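Local coordinates for protein DMSP lyase (Ruegeria pomeroyi, PDB 5CU1) that belongs to the cupin superfamily of beta-barrel proteins and holds an iron(III) ion in its barrel, as metal-binding members of that superfamily do, at residues 36-40 and 192-196; 46-51 and 115-120; 65-69 and 186-190; 141-145 and 176-180. All blocks are in the same frame, centred on the assembly; numbering follows the deposited sequence.

Contact 1. Residues 36-40 and 192-196; sequences LAGFV and LVLWR
L192 opens the contact with a branch end: its CD2 lies 3.8 Å from CD1 of L36, the two leucines crossing at a slant in a buried apolar layer that F26 and L29 of helix 17-32 extend. V193 turns to the other side of the strand, and the next residue to meet the helix is L194. Its CB packs 3.6 Å from CE2 of F39, the two side chains running past each other in opposite senses, while CD1 of L194 lies between CD2 of L36, at 4.3 Å, and CG1 of V40, at 4.2 Å. An apolar, branched end suits this buried place, with CB left to meet the F39 ring. W195 again faces the other way; just its backbone comes close, with C near the plane of the F39 ring at the edge. R196 closes the row by covering that ring. Its CD sits over the centre of one face, 3.5 Å from the centroid of F39, a CH-pi contact, and the guanidinium continues almost parallel to the ring (planes 18° apart) as an off-centre cation-pi stack. An extended chain from CG to NE carries NH1 past the ring to the backbone carbonyl of F39, where R196 NH1 donates to F39 O at 2.9 Å, in the carbonyl plane and on a lone pair. Arginine thus grips both the side chain and the backbone of F39, while its NE makes a salt bridge with E144. This is an N-terminal helix packed on the outer face of a cupin barrel strand.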
loop_
_atom_site.group_PDB
_atom_site.type_symbol
_atom_site.label_atom_id
_atom_site.label_comp_id
_atom_site.label_asym_id
_atom_site.label_seq_id
_atom_site.Cartn_x
_atom_site.Cartn_y
_atom_site.Cartn_z
ATOM N N LEU A 36 7.009 -5.099 11.383
ATOM C CA LEU A 36 7.724 -4.297 10.454
ATOM C C LEU A 36 9.231 -4.398 10.497
ATOM O O LEU A 36 9.839 -4.662 9.602
ATOM C CB LEU A 36 7.195 -2.939 10.452
ATOM C CG LEU A 36 5.738 -2.635 10.426
ATOM C CD1 LEU A 36 5.569 -1.225 10.368
ATOM C CD2 LEU A 36 4.935 -3.182 9.344
ATOM N N ALA A 37 9.731 -4.206 11.666
ATOM C CA ALA A 37 11.098 -4.280 12.055
ATOM C C ALA A 37 11.685 -5.644 11.944
ATOM O O ALA A 37 12.706 -5.750 11.547
ATOM C CB ALA A 37 11.311 -3.663 13.434
ATOM N N GLY A 38 10.931 -6.669 12.226
ATOM C CA GLY A 38 11.193 -7.993 11.801
ATOM C C GLY A 38 11.271 -8.385 10.375
ATOM O O GLY A 38 11.929 -9.236 10.085
ATOM N N PHE A 39 10.570 -7.713 9.512
ATOM C CA PHE A 39 10.586 -7.940 8.075
ATOM C C PHE A 39 11.748 -7.457 7.313
ATOM O O PHE A 39 12.172 -7.998 6.594
ATOM C CB PHE A 39 9.255 -7.472 7.482
ATOM C CG PHE A 39 9.085 -7.551 6.010
ATOM C CD1 PHE A 39 8.444 -8.597 5.447
ATOM C CD2 PHE A 39 9.448 -6.550 5.266
ATOM C CE1 PHE A 39 8.176 -8.632 4.132
ATOM C CE2 PHE A 39 9.257 -6.583 3.947
ATOM C CZ PHE A 39 8.577 -7.619 3.405
ATOM N N VAL A 40 12.213 -6.370 7.694
ATOM C CA VAL A 40 13.192 -5.548 7.098
ATOM C C VAL A 40 13.792 -4.485 8.107
ATOM O O VAL A 40 13.212 -3.908 8.809
ATOM C CB VAL A 40 12.745 -5.033 5.703
ATOM C CG1 VAL A 40 11.729 -3.958 5.648
ATOM C CG2 VAL A 40 13.905 -4.827 4.873
ATOM N N LEU A 192 0.045 0.219 5.099
ATOM C CA LEU A 192 1.432 0.274 4.704
ATOM C C LEU A 192 1.776 -1.086 4.142
ATOM O O LEU A 192 1.406 -2.103 4.732
ATOM C CB LEU A 192 2.331 0.601 5.893
ATOM C CG LEU A 192 3.832 0.402 5.680
ATOM C CD1 LEU A 192 4.392 1.488 4.758
ATOM C CD2 LEU A 192 4.583 0.358 7.018
ATOM N N VAL A 193 2.449 -1.094 2.990
ATOM C CA VAL A 193 2.896 -2.313 2.335
ATOM C C VAL A 193 4.407 -2.281 2.126
ATOM O O VAL A 193 4.900 -1.390 1.456
ATOM C CB VAL A 193 2.220 -2.493 0.980
ATOM C CG1 VAL A 193 2.504 -3.894 0.420
ATOM C CG2 VAL A 193 0.740 -2.235 1.106
ATOM N N LEU A 194 5.129 -3.243 2.709
ATOM C CA LEU A 194 6.580 -3.358 2.545
ATOM C C LEU A 194 6.951 -4.501 1.622
ATOM O O LEU A 194 6.334 -5.552 1.671
ATOM C CB LEU A 194 7.268 -3.567 3.898
ATOM C CG LEU A 194 7.040 -2.443 4.909
ATOM C CD1 LEU A 194 7.809 -2.692 6.180
ATOM C CD2 LEU A 194 7.422 -1.093 4.314
ATOM N N TRP A 195 7.950 -4.268 0.768
ATOM C CA TRP A 195 8.503 -5.276 -0.139
ATOM C C TRP A 195 9.967 -5.541 0.170
ATOM O O TRP A 195 10.713 -4.641 0.567
ATOM C CB TRP A 195 8.402 -4.844 -1.602
ATOM C CG TRP A 195 7.080 -5.023 -2.208
ATOM C CD1 TRP A 195 5.904 -5.133 -1.561
ATOM C CD2 TRP A 195 6.786 -5.111 -3.607
ATOM N NE1 TRP A 195 4.882 -5.281 -2.461
ATOM C CE2 TRP A 195 5.402 -5.276 -3.726
ATOM C CE3 TRP A 195 7.562 -5.063 -4.765
ATOM C CZ2 TRP A 195 4.774 -5.412 -4.961
ATOM C CZ3 TRP A 195 6.940 -5.189 -5.985
ATOM C CH2 TRP A 195 5.560 -5.366 -6.076
ATOM N N ARG A 196 10.377 -6.781 -0.042
ATOM C CA ARG A 196 11.767 -7.145 0.099
ATOM C C ARG A 196 12.036 -8.194 -0.953
ATOM O O ARG A 196 11.115 -8.897 -1.367
ATOM C CB ARG A 196 12.063 -7.642 1.514
ATOM C CG ARG A 196 11.416 -8.968 1.872
ATOM C CD ARG A 196 11.599 -9.320 3.343
ATOM N NE ARG A 196 11.369 -10.751 3.565
ATOM C CZ ARG A 196 11.538 -11.384 4.723
ATOM N NH1 ARG A 196 11.927 -10.740 5.814
ATOM N NH2 ARG A 196 11.317 -12.683 4.787
#

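Contact 2. Residues 46-51 and 115-120; sequences LTPQPV and GGPFAS
The backbones of 46-51 and 115-120 run antiparallel as a short, weakly bonded ladder, in which A119 N donates to T47 O at 3.0 Å and Q49 N to P117 O at 3.0 Å, the latter from above the carbonyl plane. Between these bonds P48 faces F118 as a non-hydrogen-bonded pair, a place where proline's missing N-H costs nothing. The side chain of Q49 adds a third bond: with CG lying between the backbone N and the carbonyl carbon (chi1 63°) and the chain extended beyond it, NE2 reaches G116 O at 3.1 Å, and the acceptor lies in the amide plane. The other end of the amide rests on an apolar neighbour, OE1 being 3.6 Å from A119 CB. V51 wedges its CG2 against the backbone of G116 and against P117 CD, 3.6 Å away. G115 is suited to its backbone (phi 90°), where a CB would press on the preceding carbonyl. At the far end, L46 CB meets F118 CB at 4.1 Å. Both residues also touch L23 of helix 17-32, and P117 touches F19, so this two-stranded ladder lies against that helix, while I112 and L111 of a nearby loop touch L46 and F118 respectively.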
loop_
_atom_site.group_PDB
_atom_site.type_symbol
_atom_site.label_atom_id
_atom_site.label_comp_id
_atom_site.label_asym_id
_atom_site.label_seq_id
_atom_site.Cartn_x
_atom_site.Cartn_y
_atom_site.Cartn_z
ATOM N N LEU A 46 18.578 6.674 2.951
ATOM C CA LEU A 46 17.899 6.541 1.663
ATOM C C LEU A 46 18.202 7.731 0.680
ATOM O O LEU A 46 18.013 8.810 0.988
ATOM C CB LEU A 46 16.458 6.426 1.981
ATOM C CG LEU A 46 16.112 5.365 2.941
ATOM C CD1 LEU A 46 15.147 6.086 3.720
ATOM C CD2 LEU A 46 15.365 4.264 2.353
ATOM N N THR A 47 18.681 7.461 -0.466
ATOM C CA THR A 47 18.945 8.421 -1.501
ATOM C C THR A 47 17.777 9.102 -2.102
ATOM O O THR A 47 16.995 8.458 -2.705
ATOM C CB THR A 47 19.819 7.798 -2.529
ATOM O OG1 THR A 47 21.027 7.510 -1.893
ATOM C CG2 THR A 47 20.063 8.674 -3.720
ATOM N N PRO A 48 17.692 10.436 -2.116
ATOM C CA PRO A 48 16.511 11.141 -2.635
ATOM C C PRO A 48 16.358 11.156 -4.098
ATOM O O PRO A 48 17.383 11.049 -4.599
ATOM C CB PRO A 48 16.613 12.526 -2.004
ATOM C CG PRO A 48 17.316 12.313 -0.806
ATOM C CD PRO A 48 18.317 11.195 -1.054
ATOM N N GLN A 49 15.166 11.195 -4.732
ATOM C CA GLN A 49 14.975 11.088 -6.047
ATOM C C GLN A 49 13.798 11.836 -6.315
ATOM O O GLN A 49 12.937 11.812 -5.603
ATOM C CB GLN A 49 15.055 9.677 -6.542
ATOM C CG GLN A 49 14.108 8.643 -6.108
ATOM C CD GLN A 49 14.131 7.394 -6.900
ATOM O OE1 GLN A 49 15.087 7.078 -7.388
ATOM N NE2 GLN A 49 13.061 6.705 -6.967
ATOM N N PRO A 50 13.856 12.558 -7.487
ATOM C CA PRO A 50 12.613 13.228 -7.837
ATOM C C PRO A 50 11.284 12.371 -8.193
ATOM O O PRO A 50 11.400 11.376 -8.728
ATOM C CB PRO A 50 13.062 14.114 -8.918
ATOM C CG PRO A 50 13.939 13.437 -9.581
ATOM C CD PRO A 50 14.795 12.920 -8.636
ATOM N N VAL A 51 10.105 12.851 -7.886
ATOM C CA VAL A 51 8.871 12.265 -8.167
ATOM C C VAL A 51 8.198 13.152 -9.088
ATOM O O VAL A 51 7.849 14.101 -8.713
ATOM C CB VAL A 51 8.035 12.106 -6.916
ATOM C CG1 VAL A 51 6.619 11.836 -7.111
ATOM C CG2 VAL A 51 8.649 11.271 -5.869
ATOM N N GLY A 115 9.341 5.241 -8.375
ATOM C CA GLY A 115 8.229 6.167 -8.406
ATOM C C GLY A 115 8.014 6.856 -7.074
ATOM O O GLY A 115 7.056 7.610 -6.918
ATOM N N GLY A 116 8.906 6.604 -6.115
ATOM C CA GLY A 116 8.820 7.248 -4.820
ATOM C C GLY A 116 9.924 8.264 -4.591
ATOM O O GLY A 116 10.908 8.301 -5.339
ATOM N N PRO A 117 9.761 9.111 -3.557
ATOM C CA PRO A 117 10.771 10.132 -3.255
ATOM C C PRO A 117 12.130 9.588 -2.780
ATOM O O PRO A 117 13.091 10.355 -2.725
ATOM C CB PRO A 117 10.102 10.973 -2.152
ATOM C CG PRO A 117 8.905 10.211 -1.710
ATOM C CD PRO A 117 8.495 9.351 -2.841
ATOM N N PHE A 118 12.281 8.335 -2.387
ATOM C CA PHE A 118 13.464 7.722 -1.851
ATOM C C PHE A 118 13.800 6.473 -2.503
ATOM O O PHE A 118 12.965 5.827 -2.878
ATOM C CB PHE A 118 13.309 7.519 -0.354
ATOM C CG PHE A 118 12.913 8.770 0.355
ATOM C CD1 PHE A 118 11.580 9.014 0.641
ATOM C CD2 PHE A 118 13.858 9.792 0.591
ATOM C CE1 PHE A 118 11.223 10.121 1.258
ATOM C CE2 PHE A 118 13.432 10.937 1.195
ATOM C CZ PHE A 118 12.138 11.098 1.485
ATOM N N ALA A 119 15.055 6.198 -2.672
ATOM C CA ALA A 119 15.478 5.042 -3.329
ATOM C C ALA A 119 16.102 4.044 -2.410
ATOM O O ALA A 119 16.550 4.456 -1.520
ATOM C CB ALA A 119 16.351 5.405 -4.436
ATOM N N SER A 120 16.085 2.752 -2.692
ATOM C CA SER A 120 16.613 1.627 -1.860
ATOM C C SER A 120 16.748 0.375 -2.605
ATOM O O SER A 120 15.958 0.101 -3.355
ATOM C CB SER A 120 15.786 1.388 -0.717
ATOM O OG SER A 120 16.456 0.799 0.202
#

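Contact 3. Residues 65-69 and 186-190; sequences DPDLT and DRPFM
P188 forms the compact centre of the contact, its ring pressed among three residues of the loop 65-69. D65 approaches CB of P188 with OD2 at 3.5 Å, and D67 comes in at about a right angle, its OD2 only 3.1 Å from P188 CD. That carbon, bonded to the nitrogen, is probably slightly polarised and so tolerates a nearby carboxylate oxygen. L68 also packs on the proline: CD2 lies 4.0 Å from P188 CB and continues to the backbone, 3.6 Å from F189 C, while CD1 meets M190 CE at 4.1 Å. The bend at the last torsion of M190 (chi3 -48°) turns this methyl to the leucine, and the flexible thioether suits a place where R77 and F80 of helix 74-83 also touch it. Here the loop that follows helix 57-64 meets the start of strand 189-196, a barrel strand of the cupin fold; F189 pairs with M130 on one neighbouring strand, and its side chain turns away from the loop. Around R187 the fit is looser. D67 and R187 form a salt bridge, but a long one: R187 NE is 3.5 Å from D67 OD1, a weak and bent hydrogen bond, with carboxylate and guanidinium planes 45° apart. R187 is folded at chi2 and chi3, which brings its guanidinium back to the loop, where NH2 meets T69 CB at 3.5 Å. That nitrogen is buried here without a polar partner in the model, whereas T69 itself is exposed, as is D186 at the far end.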
loop_
_atom_site.group_PDB
_atom_site.type_symbol
_atom_site.label_atom_id
_atom_site.label_comp_id
_atom_site.label_asym_id
_atom_site.label_seq_id
_atom_site.Cartn_x
_atom_site.Cartn_y
_atom_site.Cartn_z
ATOM N N ASP A 65 -12.363 10.388 2.396
ATOM C CA ASP A 65 -12.959 9.327 3.216
ATOM C C ASP A 65 -13.086 9.641 4.739
ATOM O O ASP A 65 -12.246 10.001 5.354
ATOM C CB ASP A 65 -12.231 8.076 2.926
ATOM C CG ASP A 65 -13.033 6.930 2.855
ATOM O OD1 ASP A 65 -13.845 6.830 3.682
ATOM O OD2 ASP A 65 -12.672 6.064 2.034
ATOM N N PRO A 66 -14.402 9.613 5.172
ATOM C CA PRO A 66 -14.629 9.981 6.561
ATOM C C PRO A 66 -14.469 8.868 7.620
ATOM O O PRO A 66 -14.617 9.165 8.744
ATOM C CB PRO A 66 -16.009 10.557 6.475
ATOM C CG PRO A 66 -16.637 9.645 5.788
ATOM C CD PRO A 66 -15.828 9.490 4.614
ATOM N N ASP A 67 -14.123 7.685 7.177
ATOM C CA ASP A 67 -14.247 6.471 7.783
ATOM C C ASP A 67 -13.013 5.667 7.786
ATOM O O ASP A 67 -13.038 4.622 7.925
ATOM C CB ASP A 67 -15.387 5.856 7.066
ATOM C CG ASP A 67 -15.954 4.689 7.642
ATOM O OD1 ASP A 67 -16.166 4.401 8.799
ATOM O OD2 ASP A 67 -16.293 4.000 6.820
ATOM N N LEU A 68 -11.914 6.293 7.627
ATOM C CA LEU A 68 -10.564 5.750 7.858
ATOM C C LEU A 68 -10.048 5.984 9.350
ATOM O O LEU A 68 -9.192 6.637 9.582
ATOM C CB LEU A 68 -9.604 6.309 6.839
ATOM C CG LEU A 68 -9.498 5.934 5.456
ATOM C CD1 LEU A 68 -8.756 6.898 4.702
ATOM C CD2 LEU A 68 -9.131 4.567 5.217
ATOM N N THR A 69 -10.809 5.446 10.247
ATOM C CA THR A 69 -10.696 5.018 11.659
ATOM C C THR A 69 -9.457 4.322 12.173
ATOM O O THR A 69 -9.083 3.423 11.643
ATOM C CB THR A 69 -12.030 4.290 11.966
ATOM O OG1 THR A 69 -13.061 5.198 12.228
ATOM C CG2 THR A 69 -12.053 3.513 12.960
ATOM N N ASP A 186 -18.366 -2.536 3.960
ATOM C CA ASP A 186 -18.897 -1.184 4.195
ATOM C C ASP A 186 -17.866 -0.227 4.772
ATOM O O ASP A 186 -18.145 0.961 4.936
ATOM C CB ASP A 186 -20.114 -1.241 5.119
ATOM C CG ASP A 186 -19.796 -1.846 6.476
ATOM O OD1 ASP A 186 -19.092 -2.870 6.519
ATOM O OD2 ASP A 186 -20.258 -1.302 7.499
ATOM N N ARG A 187 -16.679 -0.758 5.074
ATOM C CA ARG A 187 -15.550 0.031 5.568
ATOM C C ARG A 187 -14.441 0.171 4.524
ATOM O O ARG A 187 -14.228 -0.727 3.729
ATOM C CB ARG A 187 -14.964 -0.613 6.825
ATOM C CG ARG A 187 -15.975 -1.078 7.869
ATOM C CD ARG A 187 -16.484 0.081 8.707
ATOM N NE ARG A 187 -15.421 1.027 9.005
ATOM C CZ ARG A 187 -14.505 0.849 9.948
ATOM N NH1 ARG A 187 -14.526 -0.253 10.694
ATOM N NH2 ARG A 187 -13.564 1.773 10.140
ATOM N N PRO A 188 -13.740 1.309 4.521
ATOM C CA PRO A 188 -12.477 1.441 3.776
ATOM C C PRO A 188 -11.296 0.952 4.597
ATOM O O PRO A 188 -11.478 0.612 5.769
ATOM C CB PRO A 188 -12.365 2.945 3.536
ATOM C CG PRO A 188 -13.078 3.545 4.737
ATOM C CD PRO A 188 -14.247 2.614 4.984
ATOM N N PHE A 189 -10.115 0.888 3.986
ATOM C CA PHE A 189 -8.871 0.725 4.744
ATOM C C PHE A 189 -7.732 1.459 4.062
ATOM O O PHE A 189 -7.782 1.766 2.863
ATOM C CB PHE A 189 -8.493 -0.759 4.944
ATOM C CG PHE A 189 -7.798 -1.391 3.760
ATOM C CD1 PHE A 189 -6.426 -1.505 3.722
ATOM C CD2 PHE A 189 -8.525 -1.877 2.691
ATOM C CE1 PHE A 189 -5.789 -2.076 2.633
ATOM C CE2 PHE A 189 -7.893 -2.452 1.611
ATOM C CZ PHE A 189 -6.519 -2.548 1.585
ATOM N N MET A 190 -6.716 1.758 4.860
ATOM C CA MET A 190 -5.407 2.152 4.360
ATOM C C MET A 190 -4.380 1.216 4.971
ATOM O O MET A 190 -4.505 0.837 6.142
ATOM C CB MET A 190 -5.093 3.596 4.724
ATOM C CG MET A 190 -3.679 3.999 4.407
ATOM S SD MET A 190 -3.220 5.577 5.115
ATOM C CE MET A 190 -4.626 6.569 4.638
#

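Contact 4. Residues 141-145 and 176-180; sequences HPAEE and SGHPH. With FE (Fe (III) ion), chain B.
H141, E145 and H180 form the metal site of the cupin barrel, the first two from the motif around strand 144-150 and the third from the second conserved motif, beyond a loop. The iron(III) ion joins the segments: H141 NE2 binds it at 2.4 Å, H180 NE2 at 2.2 Å, and E145 holds it with both carboxylate oxygens, OE1 and OE2 each 2.4 Å from the iron. The histidines arrive crosswise, the edge of H180 toward the face of H141 with ring planes at 77°. In each, CG lies between the backbone N and the carbonyl carbon (chi1 45° in H141, 46° in H180), the torsion that turns the ring to the metal. Second-shell bonds fix the ring rotations: H141 ND1 donates to A143 O at 3.2 Å and H180 ND1 to H178 O at 2.8 Å, both acceptors lying in the ring planes. Away from the iron, the backbones are tied by G177 N to H141 O at 3.0 Å, and S176 OG donates to P142 O at 2.8 Å. Glycine suits position 177, whose phi is positive, and serine supplies a short donor for the P142 carbonyl. A water lies between H141 N and H178 O. H174 of strand 171-174 bonds E145 OE1 and stacks on H180, and H139 of strand 135-140 meets H180 edge-to-face. The site therefore lies between the two sheets of the barrel, strands 144-150 and 171-174 on one and 135-140 and 180-183 on the other.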
loop_
_atom_site.group_PDB
_atom_site.type_symbol
_atom_site.label_atom_id
_atom_site.label_comp_id
_atom_site.label_asym_id
_atom_site.label_seq_id
_atom_site.Cartn_x
_atom_site.Cartn_y
_atom_site.Cartn_z
ATOM N N HIS A 141 3.184 -11.260 -7.217
ATOM C CA HIS A 141 4.489 -10.772 -7.405
ATOM C C HIS A 141 5.619 -11.474 -6.683
ATOM O O HIS A 141 5.486 -11.967 -5.678
ATOM C CB HIS A 141 4.609 -9.348 -7.091
ATOM C CG HIS A 141 3.942 -8.939 -5.836
ATOM N ND1 HIS A 141 4.378 -9.262 -4.597
ATOM C CD2 HIS A 141 2.807 -8.284 -5.646
ATOM C CE1 HIS A 141 3.616 -8.733 -3.713
ATOM N NE2 HIS A 141 2.621 -8.191 -4.313
ATOM N N PRO A 142 6.786 -11.466 -7.240
ATOM C CA PRO A 142 8.064 -11.893 -6.660
ATOM C C PRO A 142 8.604 -11.370 -5.356
ATOM O O PRO A 142 8.953 -12.213 -4.714
ATOM C CB PRO A 142 9.004 -11.604 -7.805
ATOM C CG PRO A 142 8.185 -11.657 -8.905
ATOM C CD PRO A 142 6.938 -11.168 -8.624
ATOM N N ALA A 143 8.435 -10.108 -4.969
ATOM C CA ALA A 143 8.616 -9.671 -3.736
ATOM C C ALA A 143 7.795 -10.421 -2.704
ATOM O O ALA A 143 6.726 -10.561 -2.812
ATOM C CB ALA A 143 8.363 -8.184 -3.626
ATOM N N GLU A 144 8.441 -10.693 -1.640
ATOM C CA GLU A 144 7.867 -10.830 -0.379
ATOM C C GLU A 144 7.300 -9.590 0.201
ATOM O O GLU A 144 7.819 -8.587 0.078
ATOM C CB GLU A 144 8.800 -11.485 0.552
ATOM C CG GLU A 144 9.373 -12.764 0.107
ATOM C CD GLU A 144 10.182 -13.514 1.155
ATOM O OE1 GLU A 144 11.096 -13.110 1.620
ATOM O OE2 GLU A 144 9.923 -14.587 1.463
ATOM N N GLU A 145 6.188 -9.805 0.794
ATOM C CA GLU A 145 5.304 -8.806 1.262
ATOM C C GLU A 145 4.706 -8.825 2.664
ATOM O O GLU A 145 4.350 -9.690 3.075
ATOM C CB GLU A 145 4.283 -8.456 0.177
ATOM C CG GLU A 145 3.162 -7.614 0.457
ATOM C CD GLU A 145 2.171 -7.533 -0.618
ATOM O OE1 GLU A 145 1.439 -8.309 -0.855
ATOM O OE2 GLU A 145 2.187 -6.677 -1.301
ATOM N N SER A 176 6.427 -15.248 -1.667
ATOM C CA SER A 176 6.681 -14.937 -3.014
ATOM C C SER A 176 5.785 -15.587 -3.945
ATOM O O SER A 176 5.598 -16.702 -3.781
ATOM C CB SER A 176 7.955 -15.453 -3.379
ATOM O OG SER A 176 8.815 -14.529 -3.175
ATOM N N GLY A 177 5.218 -14.872 -4.901
ATOM C CA GLY A 177 4.313 -15.349 -5.856
ATOM C C GLY A 177 2.965 -15.809 -5.423
ATOM O O GLY A 177 2.281 -16.269 -6.134
ATOM N N HIS A 178 2.652 -15.615 -4.215
ATOM C CA HIS A 178 1.518 -16.161 -3.576
ATOM C C HIS A 178 0.345 -15.303 -3.840
ATOM O O HIS A 178 0.378 -14.208 -3.631
ATOM C CB HIS A 178 1.806 -16.376 -2.156
ATOM C CG HIS A 178 1.019 -17.418 -1.543
ATOM N ND1 HIS A 178 1.602 -18.538 -1.029
ATOM C CD2 HIS A 178 -0.293 -17.553 -1.346
ATOM C CE1 HIS A 178 0.665 -19.264 -0.479
ATOM N NE2 HIS A 178 -0.477 -18.716 -0.704
ATOM N N PRO A 179 -0.646 -15.956 -4.539
ATOM C CA PRO A 179 -1.847 -15.148 -4.801
ATOM C C PRO A 179 -2.655 -14.519 -3.599
ATOM O O PRO A 179 -2.909 -15.170 -2.762
ATOM C CB PRO A 179 -2.691 -16.045 -5.605
ATOM C CG PRO A 179 -1.818 -16.830 -6.320
ATOM C CD PRO A 179 -0.869 -17.238 -5.344
ATOM N N HIS A 180 -2.845 -13.248 -3.573
ATOM C CA HIS A 180 -3.626 -12.632 -2.508
ATOM C C HIS A 180 -4.659 -11.617 -3.046
ATOM O O HIS A 180 -4.477 -11.033 -4.122
ATOM C CB HIS A 180 -2.688 -11.959 -1.501
ATOM C CG HIS A 180 -1.617 -11.125 -2.127
ATOM N ND1 HIS A 180 -0.533 -11.670 -2.786
ATOM C CD2 HIS A 180 -1.445 -9.779 -2.176
ATOM C CE1 HIS A 180 0.259 -10.702 -3.209
ATOM N NE2 HIS A 180 -0.274 -9.543 -2.860
HETATM FE FE FE B . 0.725 -7.560 -2.959
HETATM O O HOH W 1 2.510 -12.383 -4.319
#

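Strand 189-196 links three of the contacts: contact 3 takes its beginning and contact 1 its end, with centres about 23 Å apart, while its neighbour in the sheet, strand 144-150, supplies part of contact 4. Contacts 1 and 4 touch, their centres about 13 Å apart. R196 NE reaches E144 OE1 at 3.1 Å in a salt bridge, and W195 NE1 probably donates to E145 OE2 at 3.2 Å, so the strand that packs on the helix probably also helps to position E145, an iron ligand. Contact 3 lies on the opposite side of the chain's centre from contacts 2 and 4. Contact 2 lies furthest from that centre and touches none of the others, its own centre about 17 Å from that of contact 1 and about 23 Å from that of contact 4.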